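Local structure of B12-binding domain-containing protein (Kitasatospora setae, 6WTE) at residues Phe108-Phe113 with Pro237-Thr242; Asn225-Arg230 with Phe274-Ala279; Tyr229-Cys234 with Gly352-Phe357; Ser251-Met256 with Lys282-Glu287. The protein is a cobalamin- and [4Fe-4S]-dependent member of the radical SAM methyltransferases, TsrM, which probably methylates tryptophan without the radical chemistry usual for the superfamily. All coordinates share one frame; numbering follows the deposited sequence.

Interaction 1 of 4, residues Phe108-Phe113 with Pro237-Thr242; sequences FSTMPF and PDAKGT
Where the B12-binding domain meets the radical SAM core, close to bound cobalamin, Ser109 packs against Ala239. The evidence lies in two short distances: Ser109 CB is 3.4 Å from the carbonyl oxygen Ala239 O, and the two CB atoms, Ser109 CB and Ala239 CB, are 3.8 Å apart. Thr110 sends its CB away from helix 236-240, yet its methyl CG2 still comes within 4.0 Å of Ala239 CB. Segment 108-113 follows strand 101-104, in the parallel part of the sheet of the Rossmann-like cobalamin-binding fold, whereas Ala239 sits near the end of the helix that follows the cluster-binding loop. No hydrogen bond joins the segments directly. The Ser109 hydroxyl is turned to the side of its own backbone N (chi1 -67°), where OG meets Gly105 O and Gly127 N of its own domain. A charged link runs alongside: Asp238 OD2 and Ser109 O, 3.8 Å apart, are two acceptors that cannot bond each other but share Lys126 NZ, as a salt bridge to the carboxylate and a hydrogen bond to the carbonyl. Lys240, whose CB points away from 108-113, reaches the cobalamin itself, its NZ pairing with an oxygen of the cofactor.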
# COMPACT_ATOMS: atom_id res chain seq x y z
N PHE A 108 6.13 -4.63 -4.78
CA PHE A 108 6.90 -5.68 -5.44
C PHE A 108 6.04 -6.91 -5.72
O PHE A 108 6.11 -7.49 -6.82
CB PHE A 108 8.09 -6.04 -4.55
CG PHE A 108 9.05 -7.01 -5.17
CD1 PHE A 108 10.12 -6.55 -5.93
CD2 PHE A 108 8.92 -8.38 -4.98
CE1 PHE A 108 11.02 -7.43 -6.49
CE2 PHE A 108 9.83 -9.27 -5.55
CZ PHE A 108 10.87 -8.80 -6.30
N SER A 109 5.21 -7.31 -4.76
CA SER A 109 4.40 -8.52 -4.88
C SER A 109 3.26 -8.39 -5.89
O SER A 109 2.63 -9.41 -6.20
CB SER A 109 3.83 -8.89 -3.51
OG SER A 109 4.87 -9.28 -2.62
N THR A 110 2.99 -7.19 -6.42
CA THR A 110 2.01 -7.09 -7.49
C THR A 110 2.58 -7.53 -8.83
O THR A 110 1.82 -7.83 -9.76
CB THR A 110 1.47 -5.67 -7.63
OG1 THR A 110 2.47 -4.83 -8.20
CG2 THR A 110 1.05 -5.11 -6.25
N MET A 111 3.90 -7.57 -8.96
CA MET A 111 4.53 -7.98 -10.21
C MET A 111 5.93 -8.50 -9.91
O MET A 111 6.91 -7.98 -10.44
CB MET A 111 4.57 -6.81 -11.19
CG MET A 111 5.00 -5.50 -10.51
SD MET A 111 5.09 -4.07 -11.60
CE MET A 111 6.18 -4.68 -12.90
N PRO A 112 6.06 -9.54 -9.08
CA PRO A 112 7.40 -9.89 -8.57
C PRO A 112 8.28 -10.57 -9.60
O PRO A 112 9.50 -10.39 -9.55
CB PRO A 112 7.09 -10.81 -7.38
CG PRO A 112 5.81 -11.47 -7.78
CD PRO A 112 5.02 -10.43 -8.53
N PHE A 113 7.71 -11.36 -10.52
CA PHE A 113 8.55 -11.97 -11.55
C PHE A 113 9.10 -10.92 -12.50
O PHE A 113 10.29 -10.95 -12.86
CB PHE A 113 7.76 -13.03 -12.33
CG PHE A 113 7.40 -14.25 -11.52
CD1 PHE A 113 6.34 -14.22 -10.64
CD2 PHE A 113 8.12 -15.42 -11.66
CE1 PHE A 113 5.99 -15.35 -9.90
CE2 PHE A 113 7.78 -16.55 -10.93
CZ PHE A 113 6.72 -16.51 -10.05
N PRO A 237 -5.51 -8.86 -2.18
CA PRO A 237 -5.70 -10.31 -2.02
C PRO A 237 -4.56 -11.11 -2.63
O PRO A 237 -4.05 -12.05 -2.01
CB PRO A 237 -7.04 -10.57 -2.70
CG PRO A 237 -7.79 -9.30 -2.50
CD PRO A 237 -6.76 -8.21 -2.63
N ASP A 238 -4.11 -10.73 -3.82
CA ASP A 238 -3.01 -11.47 -4.42
C ASP A 238 -1.67 -11.12 -3.78
O ASP A 238 -0.88 -12.00 -3.45
CB ASP A 238 -2.92 -11.20 -5.92
CG ASP A 238 -1.65 -11.75 -6.50
OD1 ASP A 238 -1.52 -12.98 -6.55
OD2 ASP A 238 -0.76 -10.95 -6.87
N ALA A 239 -1.40 -9.82 -3.62
CA ALA A 239 -0.06 -9.39 -3.23
C ALA A 239 0.21 -9.59 -1.74
O ALA A 239 1.37 -9.74 -1.35
CB ALA A 239 0.15 -7.93 -3.61
N LYS A 240 -0.83 -9.57 -0.91
CA LYS A 240 -0.68 -9.87 0.52
C LYS A 240 -1.05 -11.30 0.86
O LYS A 240 -0.36 -11.95 1.65
CB LYS A 240 -1.53 -8.91 1.36
CG LYS A 240 -1.35 -7.44 1.03
CD LYS A 240 0.04 -6.94 1.41
CE LYS A 240 0.26 -6.92 2.92
NZ LYS A 240 1.40 -6.02 3.29
N GLY A 241 -2.13 -11.81 0.29
CA GLY A 241 -2.62 -13.14 0.63
C GLY A 241 -4.13 -13.09 0.75
O GLY A 241 -4.71 -12.08 1.14
N THR A 242 -4.77 -14.20 0.38
CA THR A 242 -6.22 -14.28 0.28
C THR A 242 -6.90 -14.75 1.56
O THR A 242 -8.13 -14.88 1.57
CB THR A 242 -6.62 -15.23 -0.85
OG1 THR A 242 -6.12 -16.54 -0.56
CG2 THR A 242 -6.04 -14.76 -2.17

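Interaction 2 of 4, residues Asn225-Arg230 with Phe274-Ala279; sequences NGCAYR and FNLSIA. With SF4 (iron/sulfur cluster), chain C; EDO (1,2-ethanediol), chain G; EDO (1,2-ethanediol), chain L.
Leu276, just before helix 278-294, touches Tyr229 of the loop that carries the CX3CX2C motif of radical SAM enzymes, beside the [4Fe-4S] cluster. The close-packed part is small. Leu276 CD1 lies 3.6 Å from Tyr229 CD2, approaching the ring obliquely. The same methyl, Leu276 CD1, sits 3.8 Å from sulfide S4 of the cluster and 4.2 Å from Cys227 SG, so one branch of the leucine fills the corner between ring, thiolate and cluster. Replacing Tyr229 by an alanine would probably leave Leu276 CD1 without its ring partner and open a gap beside S4. The other side is looser: Tyr229 is partly exposed, and its OH comes only to 3.8 Å from C2 of an ethanediol. That molecule, probably from the crystallisation liquor, accepts hydrogen bonds from the backbone N atoms of Ser277 and Ile278 at the start of helix 278-294. Inside the loop, Cys227 SG, anti to its backbone N (chi1 -176°), binds iron FE2 at 2.2 Å. The same sulfur also accepts a hydrogen bond from Tyr229 N, at 3.5 Å with an N-H...S angle of 159°.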
# COMPACT_ATOMS: atom_id res chain seq x y z
N ASN A 225 -2.44 -10.13 8.44
CA ASN A 225 -2.08 -10.05 7.03
C ASN A 225 -3.19 -10.64 6.17
O ASN A 225 -3.77 -11.67 6.50
CB ASN A 225 -0.78 -10.79 6.76
CG ASN A 225 -0.38 -10.73 5.31
OD1 ASN A 225 0.13 -9.71 4.85
ND2 ASN A 225 -0.63 -11.80 4.56
N GLY A 226 -3.46 -9.99 5.04
CA GLY A 226 -4.25 -10.56 3.98
C GLY A 226 -5.63 -9.94 3.88
O GLY A 226 -6.06 -9.14 4.72
N CYS A 227 -6.34 -10.32 2.81
CA CYS A 227 -7.73 -9.94 2.62
C CYS A 227 -8.45 -11.08 1.92
O CYS A 227 -7.96 -11.57 0.89
CB CYS A 227 -7.89 -8.66 1.79
SG CYS A 227 -9.65 -8.15 1.66
N ALA A 228 -9.60 -11.48 2.45
CA ALA A 228 -10.35 -12.59 1.89
C ALA A 228 -11.37 -12.17 0.84
O ALA A 228 -12.00 -13.04 0.24
CB ALA A 228 -11.06 -13.37 3.01
N TYR A 229 -11.55 -10.87 0.60
CA TYR A 229 -12.47 -10.44 -0.45
C TYR A 229 -11.74 -10.45 -1.80
O TYR A 229 -10.61 -10.95 -1.91
CB TYR A 229 -13.08 -9.09 -0.10
CG TYR A 229 -14.12 -9.17 1.01
CD1 TYR A 229 -14.57 -10.40 1.47
CD2 TYR A 229 -14.64 -8.02 1.59
CE1 TYR A 229 -15.52 -10.48 2.48
CE2 TYR A 229 -15.59 -8.09 2.60
CZ TYR A 229 -16.02 -9.32 3.04
OH TYR A 229 -16.96 -9.41 4.04
N ARG A 230 -12.37 -9.93 -2.84
CA ARG A 230 -11.78 -10.02 -4.18
C ARG A 230 -12.23 -8.83 -5.02
O ARG A 230 -12.71 -8.97 -6.15
CB ARG A 230 -12.15 -11.35 -4.84
CG ARG A 230 -11.29 -11.73 -6.05
CD ARG A 230 -9.84 -11.95 -5.68
NE ARG A 230 -9.64 -13.10 -4.80
CZ ARG A 230 -9.40 -14.33 -5.23
NH1 ARG A 230 -9.32 -14.58 -6.53
NH2 ARG A 230 -9.23 -15.32 -4.37
N PHE A 274 -9.18 -2.94 8.56
CA PHE A 274 -9.13 -3.25 9.99
C PHE A 274 -10.37 -4.01 10.46
O PHE A 274 -10.26 -4.91 11.29
CB PHE A 274 -8.93 -1.98 10.82
CG PHE A 274 -8.87 -2.23 12.31
CD1 PHE A 274 -7.94 -3.09 12.85
CD2 PHE A 274 -9.76 -1.59 13.17
CE1 PHE A 274 -7.88 -3.32 14.22
CE2 PHE A 274 -9.71 -1.82 14.54
CZ PHE A 274 -8.77 -2.68 15.07
N ASN A 275 -11.55 -3.67 9.93
CA ASN A 275 -12.79 -4.26 10.44
C ASN A 275 -13.22 -5.52 9.69
O ASN A 275 -14.27 -6.08 10.01
CB ASN A 275 -13.94 -3.23 10.41
CG ASN A 275 -14.29 -2.77 9.01
OD1 ASN A 275 -13.43 -2.70 8.12
ND2 ASN A 275 -15.56 -2.45 8.79
N LEU A 276 -12.47 -5.98 8.70
CA LEU A 276 -12.69 -7.33 8.21
C LEU A 276 -11.94 -8.29 9.13
O LEU A 276 -10.97 -7.90 9.79
CB LEU A 276 -12.25 -7.48 6.75
CG LEU A 276 -13.03 -6.58 5.78
CD1 LEU A 276 -12.67 -6.89 4.33
CD2 LEU A 276 -14.55 -6.70 5.99
N SER A 277 -12.41 -9.53 9.21
CA SER A 277 -12.05 -10.42 10.31
C SER A 277 -12.33 -9.70 11.63
O SER A 277 -11.44 -9.35 12.41
CB SER A 277 -10.59 -10.86 10.20
OG SER A 277 -10.34 -12.04 10.95
N ILE A 278 -13.62 -9.44 11.86
CA ILE A 278 -14.04 -8.46 12.86
C ILE A 278 -13.81 -8.96 14.28
O ILE A 278 -13.54 -8.17 15.19
CB ILE A 278 -15.51 -8.07 12.63
CG1 ILE A 278 -15.97 -7.01 13.65
CG2 ILE A 278 -16.40 -9.30 12.70
CD1 ILE A 278 -15.33 -5.64 13.45
N ALA A 279 -13.90 -10.27 14.50
CA ALA A 279 -13.75 -10.78 15.86
C ALA A 279 -12.35 -10.50 16.39
O ALA A 279 -12.18 -10.14 17.56
CB ALA A 279 -14.06 -12.28 15.90
FE1 SF4 C . -11.60 -5.04 -1.28
FE2 SF4 C . -9.87 -6.38 0.37
FE3 SF4 C . -10.23 -3.72 0.71
FE4 SF4 C . -8.91 -4.62 -1.46
S1 SF4 C . -8.23 -4.82 0.70
S2 SF4 C . -10.53 -3.03 -1.43
S3 SF4 C . -10.01 -6.58 -1.89
S4 SF4 C . -11.82 -5.34 0.96
C1 EDO G . -16.12 -9.87 8.90
O1 EDO G . -15.33 -10.60 9.84
C2 EDO G . -15.83 -10.39 7.49
O2 EDO G . -14.42 -10.28 7.23
C1 EDO L . -9.16 -14.81 -10.28
O1 EDO L . -9.67 -15.08 -11.59
C2 EDO L . -9.43 -13.36 -9.92
O2 EDO L . -10.21 -13.32 -8.73

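Interaction 3 of 4, residues Tyr229-Cys234 with Gly352-Phe357; sequences YRCSHC and GTYYTF. With SF4 (iron/sulfur cluster), chain C; EDO (1,2-ethanediol), chain M; EDO (1,2-ethanediol), chain L.
Tyr229 and Tyr354 meet as an oblique aromatic pair next to the cluster-binding CX3CX2C loop of the radical SAM core. Their planes are inclined by 44° and their centroids are 4.3 Å apart. The tilt puts one atom of Tyr229 foremost: CE2 stands 3.3 Å above the plane of the Tyr354 ring, almost over its centre, and its nearest ring atom is Tyr354 CD2 at 3.4 Å. Tyr354 CG lies between its own backbone N and carbonyl carbon (chi1 55°), a rotation that directs the ring from the loop before helix 357-369 toward the cluster. Its phenol end then arrives beside sulfur: Tyr354 OH is 3.6 Å from Cys231 SG, which lies near the plane of the ring at its edge. The hydroxyl itself is hydrogen-bonded to Gln310 OE1. A leucine in place of Tyr354 would probably leave Gln310 OE1 without its hydroxyl partner and Tyr229 CE2 without the aromatic face it sits over. In the same loop as Tyr229, Cys231 SG binds iron FE1 and Cys234 SG binds FE4. A type I turn spans Cys231 to Cys234, with the hydrogen bond from Cys234 N to Cys231 O at 3.1 Å. His233 approaches another corner of the cluster, with CE1 3.6 Å from sulfide S2.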
# COMPACT_ATOMS: atom_id res chain seq x y z
N TYR A 229 -11.55 -10.87 0.60
CA TYR A 229 -12.47 -10.44 -0.45
C TYR A 229 -11.74 -10.45 -1.80
O TYR A 229 -10.61 -10.95 -1.91
CB TYR A 229 -13.08 -9.09 -0.10
CG TYR A 229 -14.12 -9.17 1.01
CD1 TYR A 229 -14.57 -10.40 1.47
CD2 TYR A 229 -14.64 -8.02 1.59
CE1 TYR A 229 -15.52 -10.48 2.48
CE2 TYR A 229 -15.59 -8.09 2.60
CZ TYR A 229 -16.02 -9.32 3.04
OH TYR A 229 -16.96 -9.41 4.04
N ARG A 230 -12.37 -9.93 -2.84
CA ARG A 230 -11.78 -10.02 -4.18
C ARG A 230 -12.23 -8.83 -5.02
O ARG A 230 -12.71 -8.97 -6.15
CB ARG A 230 -12.15 -11.35 -4.84
CG ARG A 230 -11.29 -11.73 -6.05
CD ARG A 230 -9.84 -11.95 -5.68
NE ARG A 230 -9.64 -13.10 -4.80
CZ ARG A 230 -9.40 -14.33 -5.23
NH1 ARG A 230 -9.32 -14.58 -6.53
NH2 ARG A 230 -9.23 -15.32 -4.37
N CYS A 231 -12.07 -7.62 -4.48
CA CYS A 231 -12.51 -6.43 -5.17
C CYS A 231 -11.77 -6.27 -6.49
O CYS A 231 -10.56 -6.49 -6.57
CB CYS A 231 -12.32 -5.20 -4.28
SG CYS A 231 -13.32 -5.25 -2.77
N SER A 232 -12.51 -5.88 -7.53
CA SER A 232 -11.97 -6.01 -8.88
C SER A 232 -10.78 -5.09 -9.13
O SER A 232 -9.96 -5.38 -10.01
CB SER A 232 -13.06 -5.76 -9.92
OG SER A 232 -13.44 -4.39 -9.95
N HIS A 233 -10.65 -4.01 -8.36
CA HIS A 233 -9.60 -3.02 -8.56
C HIS A 233 -8.36 -3.27 -7.72
O HIS A 233 -7.38 -2.54 -7.86
CB HIS A 233 -10.13 -1.63 -8.22
CG HIS A 233 -10.37 -1.42 -6.75
ND1 HIS A 233 -11.20 -2.22 -6.01
CD2 HIS A 233 -9.85 -0.51 -5.89
CE1 HIS A 233 -11.21 -1.81 -4.76
NE2 HIS A 233 -10.40 -0.77 -4.65
N CYS A 234 -8.38 -4.28 -6.85
CA CYS A 234 -7.48 -4.30 -5.70
C CYS A 234 -6.40 -5.36 -5.84
O CYS A 234 -6.70 -6.53 -6.12
CB CYS A 234 -8.27 -4.56 -4.42
SG CYS A 234 -7.24 -4.32 -2.98
N GLY A 352 -20.46 -11.56 -4.64
CA GLY A 352 -21.54 -10.71 -4.16
C GLY A 352 -21.02 -9.47 -3.47
O GLY A 352 -19.93 -9.44 -2.92
N THR A 353 -21.83 -8.41 -3.51
CA THR A 353 -21.51 -7.23 -2.72
C THR A 353 -21.74 -7.54 -1.24
O THR A 353 -22.43 -8.49 -0.88
CB THR A 353 -22.35 -6.03 -3.15
OG1 THR A 353 -23.74 -6.39 -3.17
CG2 THR A 353 -21.91 -5.53 -4.52
N TYR A 354 -21.13 -6.71 -0.39
CA TYR A 354 -21.15 -6.97 1.04
C TYR A 354 -21.49 -5.72 1.85
O TYR A 354 -21.34 -5.74 3.08
CB TYR A 354 -19.81 -7.56 1.50
CG TYR A 354 -18.60 -6.72 1.14
CD1 TYR A 354 -17.96 -6.87 -0.09
CD2 TYR A 354 -18.08 -5.79 2.03
CE1 TYR A 354 -16.87 -6.11 -0.43
CE2 TYR A 354 -16.97 -5.02 1.70
CZ TYR A 354 -16.37 -5.18 0.47
OH TYR A 354 -15.29 -4.41 0.13
N TYR A 355 -21.94 -4.65 1.21
CA TYR A 355 -22.45 -3.51 1.96
C TYR A 355 -23.43 -2.72 1.10
O TYR A 355 -23.56 -2.93 -0.11
CB TYR A 355 -21.33 -2.60 2.48
CG TYR A 355 -20.43 -1.98 1.43
CD1 TYR A 355 -20.79 -0.83 0.75
CD2 TYR A 355 -19.18 -2.54 1.15
CE1 TYR A 355 -19.96 -0.25 -0.19
CE2 TYR A 355 -18.34 -1.97 0.21
CZ TYR A 355 -18.73 -0.83 -0.46
OH TYR A 355 -17.89 -0.27 -1.39
N THR A 356 -24.14 -1.82 1.78
CA THR A 356 -25.01 -0.85 1.16
C THR A 356 -24.60 0.53 1.64
O THR A 356 -23.75 0.68 2.52
CB THR A 356 -26.48 -1.08 1.52
OG1 THR A 356 -26.66 -0.80 2.91
CG2 THR A 356 -26.87 -2.53 1.25
N PHE A 357 -25.23 1.56 1.08
CA PHE A 357 -24.89 2.90 1.54
C PHE A 357 -25.28 3.12 3.00
O PHE A 357 -24.66 3.92 3.69
CB PHE A 357 -25.54 3.96 0.65
CG PHE A 357 -25.08 5.35 0.94
CD1 PHE A 357 -23.74 5.70 0.78
CD2 PHE A 357 -25.97 6.31 1.38
CE1 PHE A 357 -23.31 6.98 1.06
CE2 PHE A 357 -25.54 7.60 1.66
CZ PHE A 357 -24.20 7.93 1.50
FE1 SF4 C . -11.60 -5.04 -1.28
FE2 SF4 C . -9.87 -6.38 0.37
FE3 SF4 C . -10.23 -3.72 0.71
FE4 SF4 C . -8.91 -4.62 -1.46
S1 SF4 C . -8.23 -4.82 0.70
S2 SF4 C . -10.53 -3.03 -1.43
S3 SF4 C . -10.01 -6.58 -1.89
S4 SF4 C . -11.82 -5.34 0.96
C1 EDO M . -25.81 -5.89 0.07
O1 EDO M . -24.76 -5.59 -0.86
C2 EDO M . -25.25 -5.94 1.48
O2 EDO M . -24.66 -7.22 1.73
C1 EDO L . -9.16 -14.81 -10.28
O1 EDO L . -9.67 -15.08 -11.59
C2 EDO L . -9.43 -13.36 -9.92
O2 EDO L . -10.21 -13.32 -8.73

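Interaction 4 of 4, residues Ser251-Met256 with Lys282-Glu287; sequences SVVDEM and KNLLRE
Leu284 reaches across to Val252 and Val253 where two neighbouring helices, 249-261 and 278-294, pack on the outside of the TIM-barrel-like radical SAM core. Methyl CD1 carries this first shell: Leu284 CD1 is 3.6 Å from Val253 CG2 and 3.7 Å from Val252 CG1. The two valines receive it differently, since the Leu284 side chain runs antiparallel alongside Val253 but roughly perpendicular to Val252. Its CG is anti to the backbone N (chi1 -175°), which carries CD1 toward the valines, so that the end of the side chain comes nearer than its initial direction would suggest. Val253 CG2 also touches an aliphatic part of an acid, Glu287 CG at 3.7 Å, making one methyl the meeting point of two residues from successive turns. Further out, the segment axes pass 10.1 Å apart and cross at -48°, and contact is confined to these few side chains. Val252 also touches Ile221 of strand 219-221, and Ile288 of helix 278-294 touches Val253. The Glu287 chain bends at chi2 (63°), and its OE2 forms salt bridges with Arg290 and Arg291. Arg291 bridges two acids, its NE held by Glu287 OE2 and its NH1 by Asp254 OD1, which probably eases the repulsion between Asp254 OD1 and Glu287 OE2, 6.7 Å apart.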
# COMPACT_ATOMS: atom_id res chain seq x y z
N SER A 251 0.84 -9.95 21.29
CA SER A 251 2.02 -9.43 20.60
C SER A 251 1.72 -8.10 19.92
O SER A 251 2.55 -7.18 19.97
CB SER A 251 2.52 -10.45 19.57
OG SER A 251 2.91 -11.66 20.20
N VAL A 252 0.56 -7.98 19.28
CA VAL A 252 0.18 -6.71 18.66
C VAL A 252 0.14 -5.60 19.70
O VAL A 252 0.71 -4.52 19.51
CB VAL A 252 -1.18 -6.84 17.95
CG1 VAL A 252 -1.53 -5.54 17.27
CG2 VAL A 252 -1.15 -7.96 16.93
N VAL A 253 -0.54 -5.84 20.83
CA VAL A 253 -0.67 -4.77 21.82
C VAL A 253 0.67 -4.47 22.48
O VAL A 253 0.97 -3.31 22.79
CB VAL A 253 -1.77 -5.11 22.85
CG1 VAL A 253 -1.97 -3.94 23.79
CG2 VAL A 253 -3.08 -5.45 22.14
N ASP A 254 1.50 -5.50 22.70
CA ASP A 254 2.87 -5.26 23.18
C ASP A 254 3.61 -4.29 22.27
O ASP A 254 4.30 -3.37 22.73
CB ASP A 254 3.66 -6.57 23.26
CG ASP A 254 3.39 -7.37 24.53
OD1 ASP A 254 2.60 -6.93 25.39
OD2 ASP A 254 4.01 -8.45 24.66
N GLU A 255 3.50 -4.50 20.95
CA GLU A 255 4.17 -3.63 19.99
C GLU A 255 3.62 -2.21 20.03
O GLU A 255 4.39 -1.24 20.00
CB GLU A 255 4.02 -4.22 18.59
CG GLU A 255 4.73 -3.44 17.51
CD GLU A 255 4.72 -4.18 16.18
OE1 GLU A 255 4.51 -5.41 16.21
OE2 GLU A 255 4.93 -3.54 15.13
N MET A 256 2.29 -2.07 20.07
CA MET A 256 1.69 -0.75 20.19
C MET A 256 2.13 -0.06 21.47
O MET A 256 2.38 1.15 21.48
CB MET A 256 0.16 -0.85 20.16
CG MET A 256 -0.36 -1.43 18.87
SD MET A 256 -2.14 -1.68 18.90
CE MET A 256 -2.72 0.01 18.79
N LYS A 282 -12.16 -6.70 17.25
CA LYS A 282 -12.82 -6.40 18.51
C LYS A 282 -12.04 -6.95 19.70
O LYS A 282 -11.93 -6.28 20.73
CB LYS A 282 -14.25 -6.93 18.51
CG LYS A 282 -15.18 -6.11 17.65
CD LYS A 282 -16.60 -6.66 17.68
CE LYS A 282 -17.57 -5.69 17.03
NZ LYS A 282 -18.98 -6.20 17.10
N ASN A 283 -11.47 -8.15 19.57
CA ASN A 283 -10.65 -8.68 20.65
C ASN A 283 -9.41 -7.82 20.88
O ASN A 283 -8.98 -7.62 22.02
CB ASN A 283 -10.23 -10.12 20.34
CG ASN A 283 -11.34 -11.12 20.57
OD1 ASN A 283 -12.27 -10.87 21.34
ND2 ASN A 283 -11.26 -12.27 19.91
N LEU A 284 -8.82 -7.31 19.80
CA LEU A 284 -7.67 -6.42 19.92
C LEU A 284 -8.03 -5.15 20.69
O LEU A 284 -7.31 -4.73 21.60
CB LEU A 284 -7.14 -6.07 18.54
CG LEU A 284 -5.85 -5.25 18.60
CD1 LEU A 284 -4.71 -6.15 19.05
CD2 LEU A 284 -5.56 -4.62 17.25
N LEU A 285 -9.15 -4.52 20.31
CA LEU A 285 -9.56 -3.29 20.98
C LEU A 285 -9.86 -3.55 22.45
O LEU A 285 -9.48 -2.76 23.32
CB LEU A 285 -10.77 -2.69 20.27
CG LEU A 285 -10.49 -2.27 18.82
CD1 LEU A 285 -11.79 -1.90 18.11
CD2 LEU A 285 -9.50 -1.12 18.77
N ARG A 286 -10.52 -4.67 22.75
CA ARG A 286 -10.79 -5.03 24.13
C ARG A 286 -9.51 -5.14 24.94
O ARG A 286 -9.45 -4.70 26.09
CB ARG A 286 -11.58 -6.35 24.19
CG ARG A 286 -13.02 -6.25 23.69
CD ARG A 286 -13.77 -7.56 23.90
NE ARG A 286 -15.11 -7.51 23.32
CZ ARG A 286 -15.46 -8.13 22.20
NH1 ARG A 286 -14.57 -8.87 21.53
NH2 ARG A 286 -16.70 -8.02 21.74
N GLU A 287 -8.46 -5.75 24.37
CA GLU A 287 -7.20 -5.86 25.09
C GLU A 287 -6.55 -4.49 25.29
O GLU A 287 -5.98 -4.22 26.35
CB GLU A 287 -6.26 -6.82 24.36
CG GLU A 287 -4.87 -6.92 24.98
CD GLU A 287 -4.89 -7.48 26.39
OE1 GLU A 287 -5.92 -8.04 26.81
OE2 GLU A 287 -3.85 -7.37 27.08

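Overall arrangement
From the N terminus, the chain passes 108-113 in the B12-binding domain, and 237-242, in the radical SAM core, packs back against it, closing interaction 1. Before that closure, residues 225-234 have already opened interactions 2 and 3, which share Tyr229 and Arg230; both cross interaction 1. The crossing is physical as well, since Gly241 O and Cys227 N are 2.9 Å apart, probably hydrogen-bonded. Interaction 4 opens at 251-256; then 274-279 closes interaction 2 and 282-287, on the same helix 278-294, closes interaction 4, so these two cross. Last, 352-357 closes interaction 3. Interaction 1 thus joins the two domains, interactions 2 and 3 both border the cluster, and interaction 4 ties outer barrel helices.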